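Local coordinates for protein (endonuclease) (Salmonella typhimurium, PDB 1BYR) that is an endonuclease of the phospholipase D-like (PLD) superfamily, a small alpha/beta protein that pairs with a second copy of itself, at residues S10-R16 against A116-S121; R31-Y35 against F110-K114; S4-S10 against E122-W128; V19-D24 against D41-L46. One frame throughout, in Å; residues are numbered along the deposited sequence.

Contact 1. Residues S10-R16 against A116-S121; sequences SPEGSAR and AETKNS
The loop that carries strand 4-10 into helix 14-25, led by Ser10 and Pro11, packs against the C-terminal end of helix 114-118. Ser10 OG donates to Ala116 O at 2.6 Å, lying in the carbonyl plane with a C=O...donor angle of 152°. A chi1 of -68°, which leaves OG beside the backbone N, aims the hydroxyl at this helix end. A water at 2.8 Å from Ser10 OG donates to it and also to Glu117 O, and accepts from Arg16 N in the first turn of helix 14-25. Pro11, preceded by a cis peptide bond, lays its CB 3.4 Å from Thr118 O. Ser121 CA makes a C-H...O contact of 3.1 Å with Ser10 O. Arg16 crosses Glu117 at about a right angle: Arg16 NH2 forms a salt bridge of 3.1 Å with Glu117 OE1, while Glu117 CB sits 3.9 Å above the centre of the guanidinium. The other oxygen, Glu117 OE2, lies close to Asp41, an acidic pair that may share a proton. Carbonyls near the end of helix 114-118 thus take bonds from a serine hydroxyl and a bridging water, where two loops of the alpha/beta fold meet.

Contact 2. Residues R31-Y35 against F110-K114; sequences RMMAY and FNFTK
Met32 drives its terminal methyl straight onto the face of the Phe112 ring, CE standing 3.3 Å from the ring centroid and only 12° off the normal. The chain is fully stretched, with CG anti to the backbone N (chi1 -177°) and chi2 also anti, which carries CE from strand 29-34 across to the loop. Met32 SD follows at 4.9 Å from the same centroid, giving a Met-aromatic contact led by the methyl. Phe112 approaches from the opposite direction; its chi1 of -52° keeps CG beside the backbone N and turns the ring to Met32. The ring edge faces the strand beyond: Ala34 CB lies 3.6 Å from Phe112 CD2, and Met33 O stays near the ring plane beside CE2. Asn111 ND2 reaches Tyr35 CB at 3.5 Å, near the plane of the phenol. The same ND2 donates to a water at 2.7 Å. Asn111 belongs to the GSxN part of the family signature, and His94 of the second subunit packs on it. The chemistry is thus divided: a methyl-on-ring contact toward the core, and beside it a water within bonding distance of three N-H groups, those of Tyr35, Phe112 and, closest, the Asn111 amide, which ties the loop to the strand end.

Contact 3. Residues S4-S10 against E122-W128; sequences SVQVGYS and ENAVVIW
Trp128 and Gln6 bridge the two antiparallel strands with their side chains: indole NE1 donates to Gln6 OE1 at 3.0 Å, meeting a lone pair in the carbonyl plane. Amide and ring lie only 21° apart, yet the oxygen is tilted from the indole plane and the N-H...O angle is a bent 139°. Ser4 OG rests 3.7 Å from Trp128 CD1, and Val126 CG1, two residues back in the same strand, lies over one face of the indole, toward its rim. These residues share the face that looks toward helix 14-25, where Leu18 touches both Gln6 and Val126. Gly8, without a side chain, stands across from Ala124. At the far end Ser10 CB meets Glu122 CG at 3.7 Å, after which Glu122 bends away at chi2 (-92°) to bond Ser109.

On the other face the branched residues pair in step. Val7 and Val125 lie side by side, pointing the same way, with Val7 CG2 3.7 Å from Val125 CG1; Val5 and Ile127 do likewise, their CG2 atoms 4.2 Å apart. Tyr9 turns a ring edge to the neighbouring strand, its CD1 3.8 Å from Asn123 CB and Glu122 O lying in the ring plane. The second subunit takes up this face: its Ser136 bonds Tyr9 OH, its His140 stacks on the Tyr9 ring, and its Leu133 packs on Val7.

Backbone bonds join Ser4 with Trp128, Gln6 with Val126, Gly8 with Ala124 and Ser10 with Glu122 in both directions. Strand 4-10, outermost within this chain, thus forms an antiparallel edge pair of the PLD-like mixed sheet, placed in the dimer interface.

Contact 4. Residues V19-D24 against D41-L46; sequences VLSAID and DIMKAL
Leu20 of helix 14-25 fits into the hollow between Asp41, Ile42 and Ala45 of helix 40-51. Its CD2 branch enters, coming 3.7 Å from Ala45 CB, with the Asp41 carboxylate and the Ile42 CD1 methyl forming the other walls. A second bump, Ile23, settles beside the same small residue: Ile23 CG2 lies 3.9 Å from Ala45 CB and 3.5 Å from Ala45 O, with Leu46 CD2 closing that side at 4.1 Å. In return, Ile42 pushes its CD1 between Val19 and Leu20, touching Val19 CG1 at 3.9 Å. Both chi1 and chi2 of Ile42 are near -60°, a bent shape that swings this methyl across to the partner helix. The two segments run almost parallel, 14° apart, with axes 9.6 Å from each other. On the sheet side, Ile23 rests on Ile30, and Ile42 and Leu46 on Met32. At one rim a water donates to Asp24 OD1 at 2.8 Å and to Ala45 O, linking the helices where the apolar seam ends. Branched aliphatic groups interlocking about Ala45 and Ile42 therefore carry the contact by shape and dispersion, and the only polar link between the segments passes through solvent.

Overall arrangement
Contact 4 and contact 2, with centres about 11 Å apart, form one continuous core: Met32 CE and SD touch Ile42 and Leu46, and Val19 touches both Phe110 and Phe112. Contact 1 lies farther out, its centre about 15 Å from that of contact 4, and meets it at Asp41. Contacts 1 and 3 share Ser10, their centres about 12 Å apart on the same side of the chain's centre; Ser14 OG, at the start of helix 14-25, ties back to Tyr9 N. His94 of the second subunit, part of the PLD family's HxK signature, bonds Glu122 of contact 3 as well as reaching contact 2, placing both contacts beside the signature residues at the dimer interface.

Contact 1. Residues S10-R16 against A116-S121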
loop_
_atom_site.group_PDB
_atom_site.type_symbol
_atom_site.label_atom_id
_atom_site.label_comp_id
_atom_site.label_asym_id
_atom_site.label_seq_id
_atom_site.Cartn_x
_atom_site.Cartn_y
_atom_site.Cartn_z
ATOM N N SER A 10 -3.824 -8.382 7.322
ATOM C CA SER A 10 -3.883 -8.074 8.739
ATOM C C SER A 10 -5.357 -7.769 8.990
ATOM O O SER A 10 -6.060 -7.330 8.079
ATOM C CB SER A 10 -3.015 -6.859 9.080
ATOM O OG SER A 10 -1.641 -7.136 8.914
ATOM N N PRO A 11 -5.859 -8.004 10.214
ATOM C CA PRO A 11 -5.170 -8.554 11.379
ATOM C C PRO A 11 -5.028 -10.085 11.378
ATOM O O PRO A 11 -4.644 -10.667 12.388
ATOM C CB PRO A 11 -6.031 -8.071 12.540
ATOM C CG PRO A 11 -7.415 -8.104 11.978
ATOM C CD PRO A 11 -7.268 -7.696 10.517
ATOM N N GLU A 12 -5.328 -10.729 10.256
ATOM C CA GLU A 12 -5.228 -12.189 10.152
ATOM C C GLU A 12 -3.870 -12.735 10.625
ATOM O O GLU A 12 -3.788 -13.773 11.295
ATOM C CB GLU A 12 -5.477 -12.626 8.709
ATOM C CG GLU A 12 -6.969 -12.811 8.342
ATOM C CD GLU A 12 -7.694 -11.498 8.029
ATOM O OE1 GLU A 12 -7.124 -10.406 8.235
ATOM O OE2 GLU A 12 -8.850 -11.566 7.573
ATOM N N GLY A 13 -2.801 -12.044 10.251
ATOM C CA GLY A 13 -1.475 -12.490 10.637
ATOM C C GLY A 13 -0.598 -12.852 9.456
ATOM O O GLY A 13 0.626 -12.825 9.549
ATOM N N SER A 14 -1.211 -13.168 8.320
ATOM C CA SER A 14 -0.440 -13.562 7.148
ATOM C C SER A 14 0.407 -12.445 6.524
ATOM O O SER A 14 1.445 -12.718 5.918
ATOM C CB SER A 14 -1.370 -14.163 6.093
ATOM O OG SER A 14 -2.430 -13.276 5.813
ATOM N N ALA A 15 -0.021 -11.196 6.668
ATOM C CA ALA A 15 0.745 -10.080 6.109
ATOM C C ALA A 15 2.088 -9.951 6.837
ATOM O O ALA A 15 3.154 -9.881 6.220
ATOM C CB ALA A 15 -0.027 -8.786 6.244
ATOM N N ARG A 16 2.029 -9.917 8.158
ATOM C CA ARG A 16 3.228 -9.791 8.960
ATOM C C ARG A 16 4.230 -10.900 8.604
ATOM O O ARG A 16 5.399 -10.628 8.326
ATOM C CB ARG A 16 2.847 -9.843 10.444
ATOM C CG ARG A 16 4.006 -9.982 11.409
ATOM C CD ARG A 16 3.549 -10.691 12.675
ATOM N NE ARG A 16 3.843 -9.888 13.853
ATOM C CZ ARG A 16 3.020 -9.714 14.880
ATOM N NH1 ARG A 16 1.823 -10.272 14.878
ATOM N NH2 ARG A 16 3.396 -8.963 15.904
ATOM N N ALA A 116 -0.351 -2.152 12.410
ATOM C CA ALA A 116 -0.476 -2.728 11.070
ATOM C C ALA A 116 -0.465 -4.262 11.066
ATOM O O ALA A 116 -1.087 -4.908 10.210
ATOM C CB ALA A 116 0.655 -2.220 10.191
ATOM N N GLU A 117 0.261 -4.836 12.019
ATOM C CA GLU A 117 0.395 -6.288 12.140
ATOM C C GLU A 117 -0.741 -6.995 12.859
ATOM O O GLU A 117 -1.138 -8.100 12.488
ATOM C CB GLU A 117 1.685 -6.640 12.905
ATOM C CG GLU A 117 2.946 -5.952 12.393
ATOM C CD GLU A 117 4.218 -6.342 13.163
ATOM O OE1 GLU A 117 4.195 -6.350 14.413
ATOM O OE2 GLU A 117 5.244 -6.630 12.509
ATOM N N THR A 118 -1.276 -6.316 13.858
ATOM C CA THR A 118 -2.262 -6.919 14.740
ATOM C C THR A 118 -3.664 -6.312 14.893
ATOM O O THR A 118 -4.558 -6.956 15.437
ATOM C CB THR A 118 -1.586 -7.006 16.140
ATOM O OG1 THR A 118 -1.006 -8.303 16.320
ATOM C CG2 THR A 118 -2.546 -6.658 17.233
ATOM N N LYS A 119 -3.867 -5.094 14.410
ATOM C CA LYS A 119 -5.173 -4.442 14.594
ATOM C C LYS A 119 -5.929 -4.014 13.332
ATOM O O LYS A 119 -7.121 -4.265 13.206
ATOM C CB LYS A 119 -5.010 -3.207 15.496
ATOM C CG LYS A 119 -4.084 -3.397 16.701
ATOM C CD LYS A 119 -4.871 -3.715 17.963
ATOM C CE LYS A 119 -3.963 -4.230 19.092
ATOM N NZ LYS A 119 -2.893 -3.247 19.474
ATOM N N ASN A 120 -5.229 -3.341 12.424
ATOM C CA ASN A 120 -5.842 -2.844 11.199
ATOM C C ASN A 120 -6.078 -3.900 10.139
ATOM O O ASN A 120 -5.498 -4.986 10.174
ATOM C CB ASN A 120 -4.949 -1.775 10.588
ATOM C CG ASN A 120 -4.757 -0.589 11.503
ATOM O OD1 ASN A 120 -5.534 -0.360 12.423
ATOM N ND2 ASN A 120 -3.708 0.175 11.255
ATOM N N SER A 121 -6.959 -3.578 9.198
ATOM C CA SER A 121 -7.157 -4.462 8.064
ATOM C C SER A 121 -6.109 -3.915 7.096
ATOM O O SER A 121 -6.020 -2.690 6.865
ATOM C CB SER A 121 -8.555 -4.322 7.459
ATOM O OG SER A 121 -8.659 -5.150 6.317
HETATM O O HOH W 1 -0.665 -9.542 9.951
#

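Contact 2. Residues R31-Y35 against F110-K114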
loop_
_atom_site.group_PDB
_atom_site.type_symbol
_atom_site.label_atom_id
_atom_site.label_comp_id
_atom_site.label_asym_id
_atom_site.label_seq_id
_atom_site.Cartn_x
_atom_site.Cartn_y
_atom_site.Cartn_z
ATOM N N ARG A 31 16.411 -2.539 0.127
ATOM C CA ARG A 31 16.266 -1.090 0.001
ATOM C C ARG A 31 14.848 -0.862 0.487
ATOM O O ARG A 31 13.906 -1.243 -0.188
ATOM C CB ARG A 31 16.404 -0.659 -1.466
ATOM C CG ARG A 31 17.838 -0.701 -2.003
ATOM C CD ARG A 31 18.779 0.132 -1.149
ATOM N NE ARG A 31 20.156 0.079 -1.631
ATOM C CZ ARG A 31 21.123 -0.642 -1.070
ATOM N NH1 ARG A 31 20.876 -1.387 0.003
ATOM N NH2 ARG A 31 22.346 -0.609 -1.582
ATOM N N MET A 32 14.708 -0.272 1.669
ATOM C CA MET A 32 13.400 -0.051 2.278
ATOM C C MET A 32 12.934 1.403 2.394
ATOM O O MET A 32 13.732 2.313 2.635
ATOM C CB MET A 32 13.398 -0.690 3.671
ATOM C CG MET A 32 12.080 -0.628 4.424
ATOM S SD MET A 32 12.323 -1.432 6.010
ATOM C CE MET A 32 10.733 -1.758 6.552
ATOM N N MET A 33 11.622 1.600 2.220
ATOM C CA MET A 33 10.977 2.907 2.322
ATOM C C MET A 33 9.874 2.697 3.344
ATOM O O MET A 33 9.132 1.714 3.268
ATOM C CB MET A 33 10.306 3.320 0.992
ATOM C CG MET A 33 11.215 3.393 -0.242
ATOM S SD MET A 33 10.341 3.986 -1.732
ATOM C CE MET A 33 10.447 5.751 -1.551
ATOM N N ALA A 34 9.743 3.608 4.305
ATOM C CA ALA A 34 8.703 3.458 5.294
ATOM C C ALA A 34 8.131 4.780 5.754
ATOM O O ALA A 34 8.795 5.805 5.697
ATOM C CB ALA A 34 9.246 2.706 6.491
ATOM N N TYR A 35 6.879 4.746 6.202
ATOM C CA TYR A 35 6.238 5.926 6.766
ATOM C C TYR A 35 6.479 5.591 8.244
ATOM O O TYR A 35 7.622 5.564 8.673
ATOM C CB TYR A 35 4.750 5.930 6.413
ATOM C CG TYR A 35 3.933 6.989 7.119
ATOM C CD1 TYR A 35 4.457 8.250 7.376
ATOM C CD2 TYR A 35 2.633 6.727 7.522
ATOM C CE1 TYR A 35 3.700 9.224 8.024
ATOM C CE2 TYR A 35 1.869 7.691 8.172
ATOM C CZ TYR A 35 2.404 8.940 8.417
ATOM O OH TYR A 35 1.641 9.901 9.044
ATOM N N PHE A 110 0.225 -2.131 4.221
ATOM C CA PHE A 110 0.936 -2.480 5.457
ATOM C C PHE A 110 2.093 -1.568 5.913
ATOM O O PHE A 110 3.155 -1.522 5.272
ATOM C CB PHE A 110 1.417 -3.940 5.319
ATOM C CG PHE A 110 2.081 -4.518 6.559
ATOM C CD1 PHE A 110 3.451 -4.379 6.768
ATOM C CD2 PHE A 110 1.360 -5.296 7.450
ATOM C CE1 PHE A 110 4.080 -5.017 7.846
ATOM C CE2 PHE A 110 1.995 -5.935 8.532
ATOM C CZ PHE A 110 3.342 -5.796 8.722
ATOM N N ASN A 111 1.886 -0.839 7.012
ATOM C CA ASN A 111 2.946 0.018 7.564
ATOM C C ASN A 111 3.749 -0.883 8.481
ATOM O O ASN A 111 3.237 -1.878 8.990
ATOM C CB ASN A 111 2.395 1.166 8.404
ATOM C CG ASN A 111 1.946 2.326 7.575
ATOM O OD1 ASN A 111 0.750 2.587 7.452
ATOM N ND2 ASN A 111 2.882 3.033 6.992
ATOM N N PHE A 112 5.003 -0.528 8.714
ATOM C CA PHE A 112 5.849 -1.352 9.550
ATOM C C PHE A 112 5.682 -0.990 11.011
ATOM O O PHE A 112 6.587 -0.461 11.673
ATOM C CB PHE A 112 7.296 -1.234 9.049
ATOM C CG PHE A 112 7.427 -1.512 7.573
ATOM C CD1 PHE A 112 7.206 -2.787 7.075
ATOM C CD2 PHE A 112 7.661 -0.486 6.674
ATOM C CE1 PHE A 112 7.207 -3.034 5.702
ATOM C CE2 PHE A 112 7.663 -0.725 5.316
ATOM C CZ PHE A 112 7.434 -2.001 4.827
ATOM N N THR A 113 4.484 -1.288 11.494
ATOM C CA THR A 113 4.076 -1.010 12.853
ATOM C C THR A 113 3.304 -2.166 13.431
ATOM O O THR A 113 2.840 -3.062 12.726
ATOM C CB THR A 113 3.122 0.193 12.923
ATOM O OG1 THR A 113 1.868 -0.175 12.318
ATOM C CG2 THR A 113 3.709 1.385 12.197
ATOM N N LYS A 114 3.156 -2.086 14.745
ATOM C CA LYS A 114 2.417 -3.063 15.541
ATOM C C LYS A 114 0.908 -3.024 15.144
ATOM O O LYS A 114 0.269 -4.071 14.897
ATOM C CB LYS A 114 2.597 -2.722 17.039
ATOM C CG LYS A 114 3.897 -1.900 17.389
ATOM C CD LYS A 114 3.980 -0.478 16.726
ATOM C CE LYS A 114 2.945 0.541 17.217
ATOM N NZ LYS A 114 1.735 0.635 16.326
HETATM O O HOH W 2 5.489 2.216 7.222
#

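Contact 3. Residues S4-S10 against E122-W128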
loop_
_atom_site.group_PDB
_atom_site.type_symbol
_atom_site.label_atom_id
_atom_site.label_comp_id
_atom_site.label_asym_id
_atom_site.label_seq_id
_atom_site.Cartn_x
_atom_site.Cartn_y
_atom_site.Cartn_z
ATOM N N SER A 4 6.386 -14.495 -9.479
ATOM C CA SER A 4 5.221 -14.980 -8.750
ATOM C C SER A 4 4.814 -13.937 -7.722
ATOM O O SER A 4 5.594 -13.042 -7.401
ATOM C CB SER A 4 5.537 -16.294 -8.041
ATOM O OG SER A 4 6.523 -16.103 -7.047
ATOM N N VAL A 5 3.595 -14.048 -7.197
ATOM C CA VAL A 5 3.127 -13.079 -6.213
ATOM C C VAL A 5 2.461 -13.749 -5.021
ATOM O O VAL A 5 1.699 -14.701 -5.172
ATOM C CB VAL A 5 2.108 -12.076 -6.846
ATOM C CG1 VAL A 5 1.698 -11.034 -5.818
ATOM C CG2 VAL A 5 2.714 -11.397 -8.066
ATOM N N GLN A 6 2.765 -13.260 -3.827
ATOM C CA GLN A 6 2.185 -13.797 -2.604
ATOM C C GLN A 6 1.479 -12.640 -1.931
ATOM O O GLN A 6 1.878 -11.494 -2.115
ATOM C CB GLN A 6 3.288 -14.289 -1.662
ATOM C CG GLN A 6 3.614 -15.760 -1.765
ATOM C CD GLN A 6 4.674 -16.148 -0.786
ATOM O OE1 GLN A 6 5.854 -15.885 -0.993
ATOM N NE2 GLN A 6 4.263 -16.768 0.307
ATOM N N VAL A 7 0.428 -12.937 -1.163
ATOM C CA VAL A 7 -0.298 -11.898 -0.431
ATOM C C VAL A 7 -0.565 -12.375 0.985
ATOM O O VAL A 7 -0.699 -13.575 1.241
ATOM C CB VAL A 7 -1.684 -11.535 -1.061
ATOM C CG1 VAL A 7 -2.240 -10.266 -0.420
ATOM C CG2 VAL A 7 -1.545 -11.315 -2.537
ATOM N N GLY A 8 -0.653 -11.415 1.897
ATOM C CA GLY A 8 -0.940 -11.696 3.290
ATOM C C GLY A 8 -1.810 -10.549 3.780
ATOM O O GLY A 8 -1.772 -9.463 3.200
ATOM N N TYR A 9 -2.597 -10.771 4.833
ATOM C CA TYR A 9 -3.479 -9.728 5.347
ATOM C C TYR A 9 -3.391 -9.553 6.853
ATOM O O TYR A 9 -2.934 -10.438 7.572
ATOM C CB TYR A 9 -4.931 -10.059 4.976
ATOM C CG TYR A 9 -5.126 -10.441 3.521
ATOM C CD1 TYR A 9 -5.090 -9.471 2.524
ATOM C CD2 TYR A 9 -5.348 -11.774 3.143
ATOM C CE1 TYR A 9 -5.267 -9.809 1.184
ATOM C CE2 TYR A 9 -5.525 -12.118 1.799
ATOM C CZ TYR A 9 -5.483 -11.132 0.831
ATOM O OH TYR A 9 -5.635 -11.462 -0.500
ATOM N N SER A 10 -3.824 -8.382 7.322
ATOM C CA SER A 10 -3.883 -8.074 8.739
ATOM C C SER A 10 -5.357 -7.769 8.990
ATOM O O SER A 10 -6.060 -7.330 8.079
ATOM C CB SER A 10 -3.015 -6.859 9.080
ATOM O OG SER A 10 -1.641 -7.136 8.914
ATOM N N GLU A 122 -5.268 -4.808 6.579
ATOM C CA GLU A 122 -4.200 -4.433 5.657
ATOM C C GLU A 122 -3.958 -5.563 4.692
ATOM O O GLU A 122 -4.454 -6.670 4.862
ATOM C CB GLU A 122 -2.854 -4.213 6.381
ATOM C CG GLU A 122 -2.888 -3.426 7.659
ATOM C CD GLU A 122 -2.664 -1.956 7.439
ATOM O OE1 GLU A 122 -2.625 -1.527 6.271
ATOM O OE2 GLU A 122 -2.528 -1.231 8.442
ATOM N N ASN A 123 -3.170 -5.264 3.667
ATOM C CA ASN A 123 -2.759 -6.269 2.710
ATOM C C ASN A 123 -1.304 -5.965 2.398
ATOM O O ASN A 123 -0.889 -4.804 2.367
ATOM C CB ASN A 123 -3.598 -6.211 1.423
ATOM C CG ASN A 123 -3.311 -4.981 0.585
ATOM O OD1 ASN A 123 -3.862 -3.909 0.829
ATOM N ND2 ASN A 123 -2.441 -5.120 -0.393
ATOM N N ALA A 124 -0.507 -7.016 2.227
ATOM C CA ALA A 124 0.880 -6.870 1.839
ATOM C C ALA A 124 1.092 -7.862 0.724
ATOM O O ALA A 124 0.616 -9.000 0.805
ATOM C CB ALA A 124 1.838 -7.199 3.028
ATOM N N VAL A 125 1.774 -7.435 -0.337
ATOM C CA VAL A 125 2.071 -8.337 -1.431
ATOM C C VAL A 125 3.572 -8.382 -1.655
ATOM O O VAL A 125 4.286 -7.397 -1.419
ATOM C CB VAL A 125 1.387 -7.894 -2.756
ATOM C CG1 VAL A 125 -0.121 -7.914 -2.585
ATOM C CG2 VAL A 125 1.872 -6.512 -3.166
ATOM N N VAL A 126 4.060 -9.553 -2.060
ATOM C CA VAL A 126 5.465 -9.700 -2.380
ATOM C C VAL A 126 5.530 -10.194 -3.810
ATOM O O VAL A 126 5.061 -11.284 -4.119
ATOM C CB VAL A 126 6.192 -10.693 -1.439
ATOM C CG1 VAL A 126 7.636 -10.855 -1.897
ATOM C CG2 VAL A 126 6.166 -10.170 0.005
ATOM N N ILE A 127 6.065 -9.348 -4.689
ATOM C CA ILE A 127 6.200 -9.665 -6.108
ATOM C C ILE A 127 7.622 -10.154 -6.318
ATOM O O ILE A 127 8.567 -9.363 -6.350
ATOM C CB ILE A 127 5.938 -8.406 -6.993
ATOM C CG1 ILE A 127 4.583 -7.791 -6.629
ATOM C CG2 ILE A 127 5.959 -8.788 -8.473
ATOM C CD1 ILE A 127 4.413 -6.345 -7.072
ATOM N N TRP A 128 7.763 -11.470 -6.441
ATOM C CA TRP A 128 9.064 -12.106 -6.608
ATOM C C TRP A 128 9.602 -12.206 -8.026
ATOM O O TRP A 128 8.866 -12.473 -8.977
ATOM C CB TRP A 128 9.027 -13.537 -6.072
ATOM C CG TRP A 128 8.620 -13.684 -4.653
ATOM C CD1 TRP A 128 7.362 -13.940 -4.176
ATOM C CD2 TRP A 128 9.485 -13.682 -3.512
ATOM N NE1 TRP A 128 7.396 -14.100 -2.813
ATOM C CE2 TRP A 128 8.687 -13.946 -2.382
ATOM C CE3 TRP A 128 10.860 -13.484 -3.344
ATOM C CZ2 TRP A 128 9.219 -14.014 -1.090
ATOM C CZ3 TRP A 128 11.384 -13.551 -2.061
ATOM C CH2 TRP A 128 10.566 -13.822 -0.954
#

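Contact 4. Residues V19-D24 against D41-L46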
loop_
_atom_site.group_PDB
_atom_site.type_symbol
_atom_site.label_atom_id
_atom_site.label_comp_id
_atom_site.label_asym_id
_atom_site.label_seq_id
_atom_site.Cartn_x
_atom_site.Cartn_y
_atom_site.Cartn_z
ATOM N N VAL A 19 5.797 -10.350 5.135
ATOM C CA VAL A 19 6.770 -9.268 5.135
ATOM C C VAL A 19 8.076 -9.790 5.760
ATOM O O VAL A 19 9.162 -9.536 5.234
ATOM C CB VAL A 19 6.226 -8.047 5.930
ATOM C CG1 VAL A 19 7.320 -6.996 6.108
ATOM C CG2 VAL A 19 5.025 -7.447 5.192
ATOM N N LEU A 20 7.966 -10.531 6.861
ATOM C CA LEU A 20 9.153 -11.114 7.509
ATOM C C LEU A 20 9.846 -12.089 6.553
ATOM O O LEU A 20 11.074 -12.137 6.489
ATOM C CB LEU A 20 8.766 -11.830 8.809
ATOM C CG LEU A 20 8.347 -10.836 9.897
ATOM C CD1 LEU A 20 7.688 -11.564 11.061
ATOM C CD2 LEU A 20 9.570 -10.055 10.365
ATOM N N SER A 21 9.057 -12.839 5.784
ATOM C CA SER A 21 9.584 -13.795 4.809
ATOM C C SER A 21 10.412 -13.095 3.740
ATOM O O SER A 21 11.442 -13.604 3.292
ATOM C CB SER A 21 8.440 -14.562 4.134
ATOM O OG SER A 21 8.907 -15.393 3.085
ATOM N N ALA A 22 9.970 -11.920 3.321
ATOM C CA ALA A 22 10.706 -11.181 2.308
ATOM C C ALA A 22 12.054 -10.707 2.858
ATOM O O ALA A 22 13.077 -10.817 2.187
ATOM C CB ALA A 22 9.877 -9.979 1.816
ATOM N N ILE A 23 12.062 -10.189 4.079
ATOM C CA ILE A 23 13.299 -9.708 4.668
ATOM C C ILE A 23 14.242 -10.884 4.928
ATOM O O ILE A 23 15.426 -10.826 4.620
ATOM C CB ILE A 23 13.019 -8.927 5.970
ATOM C CG1 ILE A 23 12.224 -7.665 5.622
ATOM C CG2 ILE A 23 14.342 -8.563 6.683
ATOM C CD1 ILE A 23 11.485 -7.062 6.810
ATOM N N ASP A 24 13.686 -11.967 5.454
ATOM C CA ASP A 24 14.450 -13.173 5.747
ATOM C C ASP A 24 15.047 -13.829 4.504
ATOM O O ASP A 24 15.992 -14.612 4.597
ATOM C CB ASP A 24 13.559 -14.195 6.440
ATOM C CG ASP A 24 13.304 -13.863 7.893
ATOM O OD1 ASP A 24 13.999 -12.980 8.454
ATOM O OD2 ASP A 24 12.399 -14.496 8.471
ATOM N N ASP A 41 9.571 -6.466 15.694
ATOM C CA ASP A 41 9.779 -7.686 14.915
ATOM C C ASP A 41 10.449 -7.397 13.562
ATOM O O ASP A 41 11.334 -8.139 13.121
ATOM C CB ASP A 41 8.445 -8.379 14.681
ATOM C CG ASP A 41 7.549 -7.607 13.742
ATOM O OD1 ASP A 41 7.107 -6.500 14.112
ATOM O OD2 ASP A 41 7.290 -8.106 12.626
ATOM N N ILE A 42 10.014 -6.321 12.908
ATOM C CA ILE A 42 10.565 -5.903 11.620
ATOM C C ILE A 42 12.028 -5.460 11.796
ATOM O O ILE A 42 12.908 -5.802 10.982
ATOM C CB ILE A 42 9.739 -4.711 11.021
ATOM C CG1 ILE A 42 8.280 -5.142 10.816
ATOM C CG2 ILE A 42 10.324 -4.266 9.670
ATOM C CD1 ILE A 42 8.107 -6.261 9.827
ATOM N N MET A 43 12.292 -4.688 12.847
ATOM C CA MET A 43 13.653 -4.212 13.121
ATOM C C MET A 43 14.602 -5.371 13.393
ATOM O O MET A 43 15.713 -5.409 12.864
ATOM C CB MET A 43 13.652 -3.254 14.313
ATOM C CG MET A 43 12.619 -2.115 14.189
ATOM S SD MET A 43 12.712 -1.192 12.612
ATOM C CE MET A 43 10.975 -0.574 12.504
ATOM N N LYS A 44 14.166 -6.330 14.199
ATOM C CA LYS A 44 14.993 -7.486 14.519
ATOM C C LYS A 44 15.345 -8.245 13.268
ATOM O O LYS A 44 16.479 -8.721 13.117
ATOM C CB LYS A 44 14.265 -8.415 15.476
ATOM C CG LYS A 44 14.289 -7.934 16.913
ATOM C CD LYS A 44 13.507 -8.872 17.797
ATOM C CE LYS A 44 12.844 -8.110 18.909
ATOM N NZ LYS A 44 12.818 -8.963 20.121
ATOM N N ALA A 45 14.371 -8.370 12.367
ATOM C CA ALA A 45 14.584 -9.070 11.106
ATOM C C ALA A 45 15.562 -8.326 10.186
ATOM O O ALA A 45 16.401 -8.948 9.534
ATOM C CB ALA A 45 13.236 -9.291 10.382
ATOM N N LEU A 46 15.461 -7.000 10.134
ATOM C CA LEU A 46 16.353 -6.208 9.298
ATOM C C LEU A 46 17.797 -6.329 9.790
ATOM O O LEU A 46 18.720 -6.532 8.996
ATOM C CB LEU A 46 15.914 -4.734 9.280
ATOM C CG LEU A 46 14.606 -4.455 8.527
ATOM C CD1 LEU A 46 14.014 -3.110 8.982
ATOM C CD2 LEU A 46 14.869 -4.468 7.029
HETATM O O HOH W 3 16.294 -11.438 8.013
#